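Local coordinates for tailspike protein (Acinetobacter phage vB_ApiP_P1, PDB 6E1R) that probably recognises and cleaves the capsular polysaccharide of Acinetobacter baumannii as the trimeric tailspike with which the phage attaches to its host, at residues D216-D221 with T252-I257. Sequence-based numbering, arbitrary orientation.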
loop_
_atom_site.group_PDB
_atom_site.type_symbol
_atom_site.label_atom_id
_atom_site.label_comp_id
_atom_site.label_asym_id
_atom_site.label_seq_id
_atom_site.Cartn_x
_atom_site.Cartn_y
_atom_site.Cartn_z
ATOM N N ASP A 216 -0.155 16.456 -2.447
ATOM C CA ASP A 216 0.722 15.419 -1.926
ATOM C C ASP A 216 1.828 16.050 -1.090
ATOM O O ASP A 216 2.308 17.146 -1.391
ATOM C CB ASP A 216 1.329 14.579 -3.055
ATOM C CG ASP A 216 2.265 15.377 -3.936
ATOM O OD1 ASP A 216 1.900 16.506 -4.323
ATOM O OD2 ASP A 216 3.369 14.876 -4.239
ATOM N N PHE A 217 2.227 15.346 -0.035
ATOM C CA PHE A 217 3.239 15.819 0.900
ATOM C C PHE A 217 4.390 14.825 0.910
ATOM O O PHE A 217 4.198 13.655 1.261
ATOM C CB PHE A 217 2.658 15.983 2.307
ATOM C CG PHE A 217 1.600 17.047 2.413
ATOM C CD1 PHE A 217 0.324 16.829 1.917
ATOM C CD2 PHE A 217 1.877 18.257 3.024
ATOM C CE1 PHE A 217 -0.651 17.804 2.021
ATOM C CE2 PHE A 217 0.906 19.235 3.130
ATOM C CZ PHE A 217 -0.359 19.008 2.628
ATOM N N GLN A 218 5.580 15.284 0.531
ATOM C CA GLN A 218 6.751 14.421 0.397
ATOM C C GLN A 218 7.728 14.739 1.524
ATOM O O GLN A 218 8.477 15.717 1.455
ATOM C CB GLN A 218 7.397 14.593 -0.974
ATOM C CG GLN A 218 6.487 14.214 -2.129
ATOM C CD GLN A 218 6.145 12.736 -2.143
ATOM O OE1 GLN A 218 6.845 11.917 -1.546
ATOM N NE2 GLN A 218 5.060 12.388 -2.824
ATOM N N LYS A 219 7.716 13.891 2.552
ATOM C CA LYS A 219 8.617 13.988 3.700
ATOM C C LYS A 219 8.591 15.387 4.312
ATOM O O LYS A 219 9.623 16.033 4.512
ATOM C CB LYS A 219 10.041 13.566 3.335
ATOM C CG LYS A 219 10.858 13.183 4.559
ATOM C CD LYS A 219 12.019 12.283 4.215
ATOM C CE LYS A 219 12.659 11.724 5.476
ATOM N NZ LYS A 219 13.599 10.611 5.180
ATOM N N CYS A 220 7.386 15.861 4.596
ATOM C CA CYS A 220 7.235 17.118 5.304
ATOM C C CYS A 220 7.326 16.871 6.805
ATOM O O CYS A 220 7.214 15.739 7.283
ATOM C CB CYS A 220 5.904 17.781 4.951
ATOM S SG CYS A 220 5.775 18.288 3.224
ATOM N N ASP A 221 7.541 17.948 7.552
ATOM C CA ASP A 221 7.666 17.861 8.999
ATOM C C ASP A 221 6.733 18.877 9.639
ATOM O O ASP A 221 6.715 20.046 9.241
ATOM C CB ASP A 221 9.111 18.096 9.448
ATOM C CG ASP A 221 9.313 17.828 10.925
ATOM O OD1 ASP A 221 8.709 18.545 11.749
ATOM O OD2 ASP A 221 10.070 16.892 11.262
ATOM N N THR A 252 -2.593 13.048 0.155
ATOM C CA THR A 252 -1.751 11.908 0.487
ATOM C C THR A 252 -0.451 12.376 1.124
ATOM O O THR A 252 0.122 13.394 0.721
ATOM C CB THR A 252 -1.443 11.061 -0.755
ATOM O OG1 THR A 252 -2.531 11.152 -1.684
ATOM C CG2 THR A 252 -1.209 9.609 -0.375
ATOM N N PHE A 253 0.013 11.620 2.117
ATOM C CA PHE A 253 1.198 11.962 2.893
ATOM C C PHE A 253 2.187 10.809 2.821
ATOM O O PHE A 253 1.847 9.672 3.169
ATOM C CB PHE A 253 0.827 12.265 4.346
ATOM C CG PHE A 253 -0.159 13.388 4.495
ATOM C CD1 PHE A 253 -1.515 13.176 4.289
ATOM C CD2 PHE A 253 0.268 14.656 4.840
ATOM C CE1 PHE A 253 -2.423 14.209 4.424
ATOM C CE2 PHE A 253 -0.633 15.692 4.978
ATOM C CZ PHE A 253 -1.981 15.468 4.769
ATOM N N TYR A 254 3.407 11.102 2.376
ATOM C CA TYR A 254 4.471 10.111 2.262
ATOM C C TYR A 254 5.602 10.486 3.208
ATOM O O TYR A 254 6.208 11.553 3.060
ATOM C CB TYR A 254 4.991 10.022 0.826
ATOM C CG TYR A 254 3.955 9.624 -0.202
ATOM C CD1 TYR A 254 3.882 8.320 -0.675
ATOM C CD2 TYR A 254 3.057 10.554 -0.708
ATOM C CE1 TYR A 254 2.942 7.954 -1.619
ATOM C CE2 TYR A 254 2.113 10.198 -1.651
ATOM C CZ TYR A 254 2.060 8.896 -2.103
ATOM O OH TYR A 254 1.121 8.539 -3.043
ATOM N N ASN A 255 5.877 9.613 4.179
ATOM C CA ASN A 255 7.021 9.752 5.084
ATOM C C ASN A 255 6.996 11.066 5.860
ATOM O O ASN A 255 8.043 11.586 6.254
ATOM C CB ASN A 255 8.346 9.611 4.327
ATOM C CG ASN A 255 8.394 8.366 3.466
ATOM O OD1 ASN A 255 8.707 7.275 3.947
ATOM N ND2 ASN A 255 8.086 8.521 2.185
ATOM N N CYS A 256 5.810 11.620 6.085
ATOM C CA CYS A 256 5.705 12.849 6.852
ATOM C C CYS A 256 5.755 12.550 8.347
ATOM O O CYS A 256 5.494 11.431 8.795
ATOM C CB CYS A 256 4.420 13.597 6.501
ATOM S SG CYS A 256 4.364 14.165 4.791
ATOM N N ILE A 257 6.094 13.577 9.124
ATOM C CA ILE A 257 6.283 13.445 10.563
ATOM C C ILE A 257 5.397 14.463 11.267
ATOM O O ILE A 257 5.390 15.644 10.903
ATOM C CB ILE A 257 7.756 13.637 10.969
ATOM C CG1 ILE A 257 8.644 12.615 10.256
ATOM C CG2 ILE A 257 7.912 13.514 12.474
ATOM C CD1 ILE A 257 10.120 12.932 10.331
#
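F217 and F253 stack ring on ring, offset and almost parallel, with centroids 4.5 Å apart and planes at 14°. Followed outward, the side chain of F217 first sets CB against C256 SG (3.5 Å). CG then lies by F253 CD2 and CE2, and CD1 makes the closest ring contact, 3.4 Å from F253 CE2; CE1 reaches CE2 and CZ of F253, while the tip, F217 CZ, only grazes F253 CE2. In both phenylalanines CG stands anti to the carbonyl carbon, which keeps the rings side by side and pointing the same way.

These are equivalent positions on successive coils of the right-handed parallel beta-helix expected of a podophage tailspike. F195 and F278 continue the aromatic ladder, where flat apolar rings suit the short step between coils, F217 CA to F253 CA being 4.8 Å. Between the coils, F217 N donates to T252 O, F217 O accepts Y254 N (2.9 Å), and K219 N donates to Y254 O. At the turns K219 and N255 adopt left-handed backbone conformations, and beyond them C220 N donates a hydrogen bond to C256 SG (3.5 Å); a small, polarisable thiol fits this inward corner.

On the other face, the bent Q218 side chain lays its amide along the Y254 ring, planes 21° apart, with Q218 NE2 3.4 Å from Y254 CD2. K219, long and extended, instead reaches the second subunit, where NZ meets S193 O and forms a salt bridge with D216 of that subunit.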